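Local coordinates for putative streptothricin acetyltransferase (Bacillus anthracis, PDB 3PP9), which binds acetyl coenzyme A and, as a GNAT-family acetyltransferase, probably transfers the acetyl group to streptothricin-type antibiotics, at residues A[26-31]-A[142-147]; A[30-35]-A[43-48]; A[162-167]-A[175-180]. One frame throughout, in Å; residues are numbered along the deposited sequence. Where two conformers were deposited one is given.

In the fold
The two-stranded sheet of strands 25-36 and 43-56 runs through contacts 1 and 2, which share A30 and R31. Contact 1, buried, sets strand 25-36 on the asparagine-rich turn before helix 146-154 and joins the two through waters and amide packing, next to the cofactor. Contact 2, partly buried and farther from the chain's centre, is an ordinary hairpin ladder with mostly polar side chains on one face and apolar ones on the other. Contact 3, also buried, closes strands 158-163 and 178-184 of the main sheet with a short ladder, aromatic packing and a water, beside the second subunit. N143 ties contact 1 to V177 of contact 3, while L34 of contact 2 packs on F162.

Contact 1: residues A[26-31]-A[142-147]; sequences FIVNAR and QNNNVA. With ACO (acetyl coenzyme *a), chain D.
The side chain of N145 lies flat on the phenyl ring of F26, its amide plane tilted by only 8° from the ring and ND2 offset toward the rim, 3.5 Å from CZ. F26 reaches it with CG in the crowded position between backbone N and carbonyl carbon. With CG of N145 anti to its own N (chi1 -168°), the amide is turned so that OD1 caps the N of A148 in helix 146-154 and ND2 donates a nearly straight bond (170°) to O5P of acetyl-CoA at 3.0 Å. Both methyls of V28 meet the oxygen of N144, CG1 standing 3.5 Å from N144 O, while N144 ND2 bonds to Y53. V146 points CG2 at the A30 backbone. N143 and R31 run side by side, a water accepting from N143 ND2 and R31 NH1; N143 also bonds to V177 and L32. Another water accepts from N29 N and lies 2.7 Å from N144 O, to which it can donate. Strand and turn thus meet through water, van der Waals packing and a CA-H...O contact, R31 CA to N143 O at 3.2 Å. Near a bound potassium ion, the stack, cap and O5P bond together probably hold the N145 amide's rotation.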
loop_
_atom_site.group_PDB
_atom_site.type_symbol
_atom_site.label_atom_id
_atom_site.label_comp_id
_atom_site.label_asym_id
_atom_site.label_seq_id
_atom_site.Cartn_x
_atom_site.Cartn_y
_atom_site.Cartn_z
ATOM N N PHE A 26 8.047 -10.661 -19.362
ATOM C CA PHE A 26 6.881 -10.452 -20.197
ATOM C C PHE A 26 7.103 -9.258 -21.087
ATOM O O PHE A 26 8.020 -8.464 -20.882
ATOM C CB PHE A 26 5.607 -10.296 -19.371
ATOM C CG PHE A 26 5.636 -9.159 -18.406
ATOM C CD1 PHE A 26 6.181 -9.335 -17.140
ATOM C CD2 PHE A 26 5.079 -7.934 -18.729
ATOM C CE1 PHE A 26 6.201 -8.306 -16.217
ATOM C CE2 PHE A 26 5.096 -6.896 -17.809
ATOM C CZ PHE A 26 5.669 -7.079 -16.563
ATOM N N ILE A 27 6.293 -9.164 -22.134
ATOM C CA ILE A 27 6.390 -8.077 -23.096
ATOM C C ILE A 27 5.351 -7.009 -22.808
ATOM O O ILE A 27 4.156 -7.300 -22.774
ATOM C CB ILE A 27 6.110 -8.580 -24.515
ATOM C CG1 ILE A 27 7.038 -9.733 -24.882
ATOM C CG2 ILE A 27 6.219 -7.423 -25.519
ATOM C CD1 ILE A 27 6.685 -10.361 -26.226
ATOM N N VAL A 28 5.822 -5.775 -22.631
ATOM C CA VAL A 28 4.990 -4.622 -22.389
ATOM C C VAL A 28 4.674 -4.146 -23.806
ATOM O O VAL A 28 5.592 -3.832 -24.560
ATOM C CB VAL A 28 5.721 -3.507 -21.645
ATOM C CG1 VAL A 28 4.883 -2.197 -21.682
ATOM C CG2 VAL A 28 5.966 -3.944 -20.199
ATOM N N ASN A 29 3.395 -4.119 -24.190
ATOM C CA ASN A 29 3.011 -3.647 -25.522
ATOM C C ASN A 29 1.934 -2.587 -25.495
ATOM O O ASN A 29 1.556 -2.050 -26.544
ATOM C CB ASN A 29 2.555 -4.814 -26.402
ATOM C CG ASN A 29 1.428 -5.615 -25.795
ATOM O OD1 ASN A 29 0.863 -5.263 -24.753
ATOM N ND2 ASN A 29 1.120 -6.752 -26.423
ATOM N N ALA A 30 1.448 -2.276 -24.286
ATOM C CA ALA A 30 0.391 -1.311 -24.108
ATOM C C ALA A 30 0.309 -0.939 -22.652
ATOM O O ALA A 30 1.019 -1.497 -21.821
ATOM C CB ALA A 30 -0.930 -1.936 -24.541
ATOM N N ARG A 31 -0.556 0.016 -22.353
ATOM C CA ARG A 31 -0.750 0.433 -20.974
ATOM C C ARG A 31 -2.181 0.834 -20.752
ATOM O O ARG A 31 -2.885 1.239 -21.686
ATOM C CB ARG A 31 0.161 1.604 -20.587
ATOM C CG ARG A 31 -0.050 2.906 -21.364
ATOM C CD ARG A 31 0.802 4.031 -20.803
ATOM N NE ARG A 31 0.650 5.271 -21.568
ATOM C CZ ARG A 31 1.096 6.471 -21.186
ATOM N NH1 ARG A 31 1.696 6.651 -20.010
ATOM N NH2 ARG A 31 0.904 7.521 -21.974
ATOM N N GLN A 142 1.190 -2.982 -12.258
ATOM C CA GLN A 142 1.489 -1.695 -12.903
ATOM C C GLN A 142 0.585 -1.615 -14.130
ATOM O O GLN A 142 0.226 -2.650 -14.713
ATOM C CB GLN A 142 2.938 -1.568 -13.355
ATOM C CG GLN A 142 3.949 -1.536 -12.235
ATOM C CD GLN A 142 5.363 -1.218 -12.711
ATOM O OE1 GLN A 142 5.565 -0.510 -13.701
ATOM N NE2 GLN A 142 6.351 -1.715 -11.978
ATOM N N ASN A 143 0.261 -0.392 -14.541
ATOM C CA ASN A 143 -0.611 -0.162 -15.678
ATOM C C ASN A 143 0.021 -0.602 -17.002
ATOM O O ASN A 143 -0.682 -0.726 -17.980
ATOM C CB ASN A 143 -1.097 1.284 -15.779
ATOM C CG ASN A 143 -0.005 2.242 -16.146
ATOM O OD1 ASN A 143 1.124 2.114 -15.678
ATOM N ND2 ASN A 143 -0.340 3.257 -16.950
ATOM N N ASN A 144 1.325 -0.868 -17.021
ATOM C CA ASN A 144 1.947 -1.350 -18.238
ATOM C C ASN A 144 1.952 -2.867 -18.352
ATOM O O ASN A 144 2.521 -3.383 -19.314
ATOM C CB ASN A 144 3.376 -0.790 -18.419
ATOM C CG ASN A 144 4.344 -1.257 -17.365
ATOM O OD1 ASN A 144 3.971 -1.906 -16.396
ATOM N ND2 ASN A 144 5.632 -0.936 -17.563
ATOM N N ASN A 145 1.350 -3.584 -17.394
ATOM C CA ASN A 145 1.271 -5.042 -17.474
ATOM C C ASN A 145 -0.164 -5.393 -17.867
ATOM O O ASN A 145 -0.942 -5.890 -17.066
ATOM C CB ASN A 145 1.680 -5.678 -16.156
ATOM C CG ASN A 145 1.905 -7.162 -16.262
ATOM O OD1 ASN A 145 1.570 -7.790 -17.278
ATOM N ND2 ASN A 145 2.526 -7.737 -15.215
ATOM N N VAL A 146 -0.499 -5.103 -19.120
ATOM C CA VAL A 146 -1.844 -5.347 -19.634
ATOM C C VAL A 146 -2.188 -6.842 -19.620
ATOM O O VAL A 146 -3.323 -7.208 -19.301
ATOM C CB VAL A 146 -2.065 -4.670 -21.015
ATOM C CG1 VAL A 146 -3.456 -5.002 -21.577
ATOM C CG2 VAL A 146 -1.889 -3.150 -20.885
ATOM N N ALA A 147 -1.209 -7.705 -19.866
ATOM C CA ALA A 147 -1.459 -9.151 -19.852
ATOM C C ALA A 147 -1.984 -9.550 -18.481
ATOM O O ALA A 147 -2.981 -10.260 -18.368
ATOM C CB ALA A 147 -0.183 -9.933 -20.135
HETATM N N1A ACO D . -3.962 -11.194 -22.536
HETATM C C2A ACO D . -5.292 -11.363 -22.414
HETATM N N3A ACO D . -5.843 -12.316 -21.648
HETATM C C4A ACO D . -5.046 -13.166 -20.950
HETATM C C5A ACO D . -3.591 -13.046 -21.058
HETATM C C6A ACO D . -3.064 -11.991 -21.920
HETATM N N6A ACO D . -1.729 -11.849 -22.042
HETATM N N7A ACO D . -3.047 -14.000 -20.295
HETATM C C8A ACO D . -4.069 -14.690 -19.739
HETATM N N9A ACO D . -5.255 -14.185 -20.125
HETATM C C1B ACO D . -6.596 -14.691 -19.788
HETATM C C2B ACO D . -6.778 -16.009 -20.543
HETATM O O2B ACO D . -7.234 -15.877 -21.897
HETATM C C3B ACO D . -7.755 -16.760 -19.679
HETATM O O3B ACO D . -9.076 -16.376 -20.036
HETATM P P3B ACO D . -10.292 -17.422 -20.134
HETATM O O7A ACO D . -10.439 -17.967 -18.729
HETATM O O8A ACO D . -9.806 -18.423 -21.150
HETATM O O9A ACO D . -11.427 -16.527 -20.590
HETATM C C4B ACO D . -7.443 -16.270 -18.279
HETATM O O4B ACO D . -6.773 -15.007 -18.412
HETATM C C5B ACO D . -6.571 -17.268 -17.526
HETATM O O5B ACO D . -5.281 -17.293 -18.142
HETATM P P1A ACO D . -4.213 -18.428 -17.766
HETATM O O1A ACO D . -3.850 -19.204 -19.011
HETATM O O2A ACO D . -4.748 -19.158 -16.570
HETATM O O3A ACO D . -2.973 -17.484 -17.331
HETATM P P2A ACO D . -1.425 -17.871 -17.338
HETATM O O4A ACO D . -0.905 -17.375 -18.657
HETATM O O5A ACO D . -1.178 -19.301 -16.944
HETATM O O6A ACO D . -0.835 -16.979 -16.127
HETATM C CBP ACO D . 0.183 -14.882 -15.541
HETATM C CCP ACO D . -1.073 -15.584 -16.041
HETATM C CDP ACO D . -0.132 -13.409 -15.325
HETATM C CEP ACO D . 0.631 -15.520 -14.227
HETATM C CAP ACO D . 1.310 -15.030 -16.571
HETATM O OAP ACO D . 0.993 -14.235 -17.745
HETATM C C9P ACO D . 2.653 -14.568 -16.082
HETATM O O9P ACO D . 3.338 -15.264 -15.375
HETATM N N8P ACO D . 3.094 -13.360 -16.456
HETATM C C7P ACO D . 4.412 -12.839 -16.086
HETATM C C6P ACO D . 4.552 -12.531 -14.618
HETATM C C5P ACO D . 3.490 -11.545 -14.223
HETATM O O5P ACO D . 3.202 -10.599 -14.932
HETATM N N4P ACO D . 2.887 -11.755 -13.074
HETATM C C3P ACO D . 1.848 -10.895 -12.535
HETATM C C2P ACO D . 2.556 -9.703 -11.895
HETATM S S1P ACO D . 1.512 -8.856 -10.727
HETATM C C ACO D . 1.599 -9.854 -9.367
HETATM O O ACO D . 2.248 -10.879 -9.396
HETATM C CH3 ACO D . 0.853 -9.461 -8.139
HETATM O O HOH W 1 1.782 -7.127 -20.259
HETATM O O HOH W 2 1.564 -4.451 -21.655
HETATM O O HOH W 3 1.660 5.301 -17.582
#

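Contact 2: residues A[30-35]-A[43-48]; sequences ARLMLS and IEYTVE
Strands 25-36 and 43-56 form an antiparallel beta hairpin, and here its ladder runs from R31-E48 to S35-E44, six backbone hydrogen bonds linking the hydrogen-bonded pairs R31-E48, M33-T46 and S35-E44. E48 has the most surface buried. Its chain is fully extended, CG anti to the backbone N (chi1 -177°), and lies beside R31 on the same face; OE2 faces NH2 of R31 at 3.9 Å, a long and therefore weak salt bridge with the carboxylate and guanidinium planes 49° apart. M33, a selenomethionine, comes second. Bends at both chi2 and chi3 turn its chain across to the partner strand, so that CB and CG cross T46, with CB 3.4 Å from OG1. S35 extends this mostly polar face, which R31, M33, E44, T46 and E48 share, its OG 3.5 Å from CB of E44. The other face is apolar. L32 sets its isobutyl group obliquely over one face of the Y45 ring, CD2 3.9 Å from the ring centroid and 17° off the normal, a CH-pi contact; L32 also touches V146 and C149 of helix 146-154. The hydroxyl of Y45 bonds to K150 and E153 of that helix, which ties the hairpin to it. Beside the T46 pairing, the bent M33 brings its SE atom to 3.1 Å from OE2 of E48.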
loop_
_atom_site.group_PDB
_atom_site.type_symbol
_atom_site.label_atom_id
_atom_site.label_comp_id
_atom_site.label_asym_id
_atom_site.label_seq_id
_atom_site.Cartn_x
_atom_site.Cartn_y
_atom_site.Cartn_z
ATOM N N ALA A 30 1.448 -2.276 -24.286
ATOM C CA ALA A 30 0.391 -1.311 -24.108
ATOM C C ALA A 30 0.309 -0.939 -22.652
ATOM O O ALA A 30 1.019 -1.497 -21.821
ATOM C CB ALA A 30 -0.930 -1.936 -24.541
ATOM N N ARG A 31 -0.556 0.016 -22.353
ATOM C CA ARG A 31 -0.750 0.433 -20.974
ATOM C C ARG A 31 -2.181 0.834 -20.752
ATOM O O ARG A 31 -2.885 1.239 -21.686
ATOM C CB ARG A 31 0.161 1.604 -20.587
ATOM C CG ARG A 31 -0.050 2.906 -21.364
ATOM C CD ARG A 31 0.802 4.031 -20.803
ATOM N NE ARG A 31 0.650 5.271 -21.568
ATOM C CZ ARG A 31 1.096 6.471 -21.186
ATOM N NH1 ARG A 31 1.696 6.651 -20.010
ATOM N NH2 ARG A 31 0.904 7.521 -21.974
ATOM N N LEU A 32 -2.643 0.641 -19.517
ATOM C CA LEU A 32 -3.988 1.050 -19.135
ATOM C C LEU A 32 -4.032 2.541 -18.859
ATOM O O LEU A 32 -3.103 3.124 -18.287
ATOM C CB LEU A 32 -4.536 0.282 -17.925
ATOM C CG LEU A 32 -5.278 -1.052 -18.129
ATOM C CD1 LEU A 32 -4.502 -2.131 -18.814
ATOM C CD2 LEU A 32 -5.789 -1.572 -16.793
HETATM N N MSE A 33 -5.125 3.147 -19.305
HETATM C CA MSE A 33 -5.371 4.568 -19.131
HETATM C C MSE A 33 -6.562 4.589 -18.201
HETATM O O MSE A 33 -7.612 4.082 -18.563
HETATM C CB MSE A 33 -5.772 5.204 -20.458
HETATM C CG MSE A 33 -4.813 4.924 -21.591
HETATM SE SE MSE A 33 -3.048 5.619 -21.231
HETATM C CE MSE A 33 -3.431 7.532 -21.177
ATOM N N LEU A 34 -6.408 5.127 -16.996
ATOM C CA LEU A 34 -7.520 5.127 -16.049
ATOM C C LEU A 34 -8.440 6.330 -16.020
ATOM O O LEU A 34 -8.047 7.458 -16.340
ATOM C CB LEU A 34 -6.922 4.943 -14.645
ATOM C CG LEU A 34 -6.064 3.694 -14.452
ATOM C CD1 LEU A 34 -5.389 3.737 -13.109
ATOM C CD2 LEU A 34 -6.871 2.429 -14.602
ATOM N N SER A 35 -9.697 6.059 -15.670
ATOM C CA SER A 35 -10.700 7.102 -15.524
ATOM C C SER A 35 -11.599 6.717 -14.354
ATOM O O SER A 35 -11.653 5.546 -13.947
ATOM C CB SER A 35 -11.524 7.307 -16.795
ATOM O OG SER A 35 -12.224 6.129 -17.145
ATOM N N ILE A 43 -13.925 2.599 -11.438
ATOM C CA ILE A 43 -12.691 2.951 -12.102
ATOM C C ILE A 43 -12.714 2.195 -13.410
ATOM O O ILE A 43 -12.867 0.968 -13.434
ATOM C CB ILE A 43 -11.462 2.553 -11.286
ATOM C CG1 ILE A 43 -11.409 3.382 -10.001
ATOM C CG2 ILE A 43 -10.193 2.771 -12.115
ATOM C CD1 ILE A 43 -10.321 2.952 -9.029
ATOM N N GLU A 44 -12.566 2.927 -14.502
ATOM C CA GLU A 44 -12.592 2.326 -15.812
ATOM C C GLU A 44 -11.262 2.545 -16.486
ATOM O O GLU A 44 -10.401 3.273 -15.999
ATOM C CB GLU A 44 -13.700 2.960 -16.649
ATOM C CG GLU A 44 -15.085 2.764 -16.066
ATOM C CD GLU A 44 -16.168 3.445 -16.873
ATOM O OE1 GLU A 44 -15.861 4.391 -17.629
ATOM O OE2 GLU A 44 -17.340 3.047 -16.723
ATOM N N TYR A 45 -11.082 1.894 -17.617
ATOM C CA TYR A 45 -9.843 2.072 -18.311
ATOM C C TYR A 45 -10.012 1.817 -19.787
ATOM O O TYR A 45 -11.009 1.236 -20.234
ATOM C CB TYR A 45 -8.769 1.100 -17.784
ATOM C CG TYR A 45 -9.018 -0.353 -18.140
ATOM C CD1 TYR A 45 -8.666 -0.849 -19.401
ATOM C CD2 TYR A 45 -9.594 -1.224 -17.234
ATOM C CE1 TYR A 45 -8.892 -2.157 -19.746
ATOM C CE2 TYR A 45 -9.823 -2.535 -17.564
ATOM C CZ TYR A 45 -9.463 -3.002 -18.835
ATOM O OH TYR A 45 -9.684 -4.307 -19.208
ATOM N N THR A 46 -9.031 2.307 -20.526
ATOM C CA THR A 46 -8.931 2.078 -21.961
ATOM C C THR A 46 -7.483 1.631 -22.113
ATOM O O THR A 46 -6.643 1.899 -21.245
ATOM C CB THR A 46 -9.239 3.299 -22.843
ATOM O OG1 THR A 46 -8.313 4.367 -22.585
ATOM C CG2 THR A 46 -10.678 3.771 -22.628
ATOM N N VAL A 47 -7.205 0.920 -23.195
ATOM C CA VAL A 47 -5.866 0.416 -23.458
ATOM C C VAL A 47 -5.211 1.249 -24.550
ATOM O O VAL A 47 -5.851 1.551 -25.558
ATOM C CB VAL A 47 -5.947 -1.054 -23.892
ATOM C CG1 VAL A 47 -4.577 -1.547 -24.338
ATOM C CG2 VAL A 47 -6.502 -1.916 -22.761
ATOM N N GLU A 48 -3.959 1.645 -24.341
ATOM C CA GLU A 48 -3.208 2.434 -25.320
ATOM C C GLU A 48 -1.917 1.703 -25.660
ATOM O O GLU A 48 -1.179 1.295 -24.769
ATOM C CB GLU A 48 -2.858 3.822 -24.778
ATOM C CG GLU A 48 -2.146 4.723 -25.785
ATOM C CD GLU A 48 -1.803 6.114 -25.251
ATOM O OE1 GLU A 48 -1.156 6.889 -25.987
ATOM O OE2 GLU A 48 -2.169 6.438 -24.111
#

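Contact 3: residues A[162-167]-A[175-180]; sequences FDFLVY and DEVAIY
Residues 162-163 and 178-179 run antiparallel as the last rungs of a ladder before the two strands part into a loop. D163 and A178 form the hydrogen-bonded pair: D163 N donates to A178 O at 2.9 Å and A178 N returns a bond to D163 O at 3.0 Å, both arriving in the carbonyl plane on a lone pair. F162 faces I179 in the adjoining non-hydrogen-bonded pair. Beyond D163 the chain turns away, and a water replaces the next rung, donating to both D163 O and E176 O while accepting from Y167 N. The side chain of D163, its CG anti to the backbone N (chi1 -168°), folds OD1 back on the turn to accept from L165 N and V166 N; the first meets it nearly along the C-O axis, the second from above the carboxylate plane. OD2 bonds to Y182 of the second subunit. Y167 packs against E176 and A178 of the other segment, CE2 3.8 Å from CB of A178, and crosses E176 at about a right angle, with E176 OE1 3.4 Å from CD1; its hydroxyl bonds to E140. F164 runs alongside V177, whose CG2 meets the ring edge at CD1, 3.6 Å away. Y180 brings its own ring edge to the backbone of F162. F162 and D163 also pair with a strand of the second subunit, continuing the sheet across the interface. The arrangement is an antiparallel strand pair leading into an Asx turn, in the C-terminal part of the GNAT fold.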
loop_
_atom_site.group_PDB
_atom_site.type_symbol
_atom_site.label_atom_id
_atom_site.label_comp_id
_atom_site.label_asym_id
_atom_site.label_seq_id
_atom_site.Cartn_x
_atom_site.Cartn_y
_atom_site.Cartn_z
ATOM N N PHE A 162 -5.828 3.184 -7.482
ATOM C CA PHE A 162 -4.645 3.390 -8.312
ATOM C C PHE A 162 -3.800 4.483 -7.689
ATOM O O PHE A 162 -4.267 5.227 -6.816
ATOM C CB PHE A 162 -4.983 3.627 -9.801
ATOM C CG PHE A 162 -5.985 4.707 -10.081
ATOM C CD1 PHE A 162 -5.616 6.039 -10.087
ATOM C CD2 PHE A 162 -7.272 4.367 -10.485
ATOM C CE1 PHE A 162 -6.553 7.027 -10.410
ATOM C CE2 PHE A 162 -8.209 5.341 -10.810
ATOM C CZ PHE A 162 -7.849 6.665 -10.768
ATOM N N ASP A 163 -2.557 4.584 -8.127
ATOM C CA ASP A 163 -1.661 5.583 -7.574
ATOM C C ASP A 163 -0.662 6.026 -8.647
ATOM O O ASP A 163 0.117 5.219 -9.165
ATOM C CB ASP A 163 -0.969 5.021 -6.338
ATOM C CG ASP A 163 -0.250 6.067 -5.549
ATOM O OD1 ASP A 163 0.528 6.827 -6.159
ATOM O OD2 ASP A 163 -0.446 6.087 -4.303
ATOM N N PHE A 164 -0.693 7.318 -8.930
ATOM C CA PHE A 164 0.157 7.946 -9.942
ATOM C C PHE A 164 1.528 8.400 -9.473
ATOM O O PHE A 164 2.374 8.727 -10.322
ATOM C CB PHE A 164 -0.492 9.236 -10.487
ATOM C CG PHE A 164 -1.833 9.042 -11.121
ATOM C CD1 PHE A 164 -1.969 8.268 -12.256
ATOM C CD2 PHE A 164 -2.935 9.736 -10.652
ATOM C CE1 PHE A 164 -3.215 8.108 -12.873
ATOM C CE2 PHE A 164 -4.182 9.595 -11.270
ATOM C CZ PHE A 164 -4.308 8.771 -12.390
ATOM N N LEU A 165 1.773 8.433 -8.168
ATOM C CA LEU A 165 3.040 8.937 -7.676
ATOM C C LEU A 165 3.921 7.953 -6.939
ATOM O O LEU A 165 5.119 8.213 -6.797
ATOM C CB LEU A 165 2.782 10.144 -6.762
ATOM C CG LEU A 165 2.103 11.359 -7.418
ATOM C CD1 LEU A 165 1.896 12.500 -6.420
ATOM C CD2 LEU A 165 2.904 11.872 -8.595
ATOM N N VAL A 166 3.375 6.830 -6.502
ATOM C CA VAL A 166 4.194 5.904 -5.698
ATOM C C VAL A 166 5.483 5.479 -6.441
ATOM O O VAL A 166 6.587 5.466 -5.866
ATOM C CB VAL A 166 3.384 4.747 -5.142
ATOM C CG1 VAL A 166 2.912 3.783 -6.241
ATOM C CG2 VAL A 166 4.200 4.017 -4.036
ATOM N N TYR A 167 5.366 5.227 -7.739
ATOM C CA TYR A 167 6.556 4.820 -8.519
ATOM C C TYR A 167 7.612 5.895 -8.775
ATOM O O TYR A 167 8.766 5.560 -9.124
ATOM C CB TYR A 167 6.161 4.122 -9.823
ATOM C CG TYR A 167 5.684 2.714 -9.605
ATOM C CD1 TYR A 167 6.602 1.697 -9.371
ATOM C CD2 TYR A 167 4.348 2.377 -9.677
ATOM C CE1 TYR A 167 6.197 0.404 -9.165
ATOM C CE2 TYR A 167 3.927 1.062 -9.475
ATOM C CZ TYR A 167 4.859 0.086 -9.215
ATOM O OH TYR A 167 4.465 -1.222 -9.017
ATOM N N ASP A 175 6.214 7.416 -15.988
ATOM C CA ASP A 175 4.895 7.676 -15.494
ATOM C C ASP A 175 4.111 6.392 -15.225
ATOM O O ASP A 175 2.945 6.301 -15.597
ATOM C CB ASP A 175 4.186 8.556 -16.539
ATOM C CG ASP A 175 4.853 9.936 -16.697
ATOM O OD1 ASP A 175 5.204 10.556 -15.663
ATOM O OD2 ASP A 175 4.979 10.409 -17.840
ATOM N N GLU A 176 4.756 5.453 -14.532
ATOM C CA GLU A 176 4.183 4.162 -14.165
ATOM C C GLU A 176 3.057 4.385 -13.151
ATOM O O GLU A 176 3.221 5.211 -12.252
ATOM C CB GLU A 176 5.286 3.319 -13.520
ATOM C CG GLU A 176 6.523 3.202 -14.395
ATOM C CD GLU A 176 7.687 2.479 -13.738
ATOM O OE1 GLU A 176 7.624 2.194 -12.529
ATOM O OE2 GLU A 176 8.678 2.205 -14.445
ATOM N N VAL A 177 1.939 3.663 -13.282
ATOM C CA VAL A 177 0.812 3.813 -12.356
ATOM C C VAL A 177 0.525 2.479 -11.687
ATOM O O VAL A 177 0.470 1.443 -12.352
ATOM C CB VAL A 177 -0.469 4.262 -13.106
ATOM C CG1 VAL A 177 -1.645 4.482 -12.152
ATOM C CG2 VAL A 177 -0.212 5.551 -13.940
ATOM N N ALA A 178 0.375 2.493 -10.365
ATOM C CA ALA A 178 0.028 1.286 -9.617
ATOM C C ALA A 178 -1.478 1.107 -9.689
ATOM O O ALA A 178 -2.232 2.080 -9.543
ATOM C CB ALA A 178 0.435 1.442 -8.139
ATOM N N ILE A 179 -1.920 -0.126 -9.926
ATOM C CA ILE A 179 -3.331 -0.463 -9.998
ATOM C C ILE A 179 -3.596 -1.548 -8.955
ATOM O O ILE A 179 -2.891 -2.557 -8.903
ATOM C CB ILE A 179 -3.769 -0.954 -11.387
ATOM C CG1 ILE A 179 -3.424 0.091 -12.453
ATOM C CG2 ILE A 179 -5.266 -1.246 -11.388
ATOM C CD1 ILE A 179 -3.829 -0.312 -13.873
ATOM N N TYR A 180 -4.604 -1.325 -8.128
ATOM C CA TYR A 180 -4.964 -2.281 -7.057
ATOM C C TYR A 180 -6.245 -3.049 -7.430
ATOM O O TYR A 180 -7.286 -2.443 -7.683
ATOM C CB TYR A 180 -5.055 -1.527 -5.735
ATOM C CG TYR A 180 -3.753 -0.802 -5.483
ATOM C CD1 TYR A 180 -2.686 -1.436 -4.885
ATOM C CD2 TYR A 180 -3.590 0.509 -5.897
ATOM C CE1 TYR A 180 -1.475 -0.755 -4.681
ATOM C CE2 TYR A 180 -2.401 1.184 -5.693
ATOM C CZ TYR A 180 -1.357 0.550 -5.102
ATOM O OH TYR A 180 -0.190 1.264 -4.921
HETATM O O HOH W 4 2.954 5.499 -9.484
#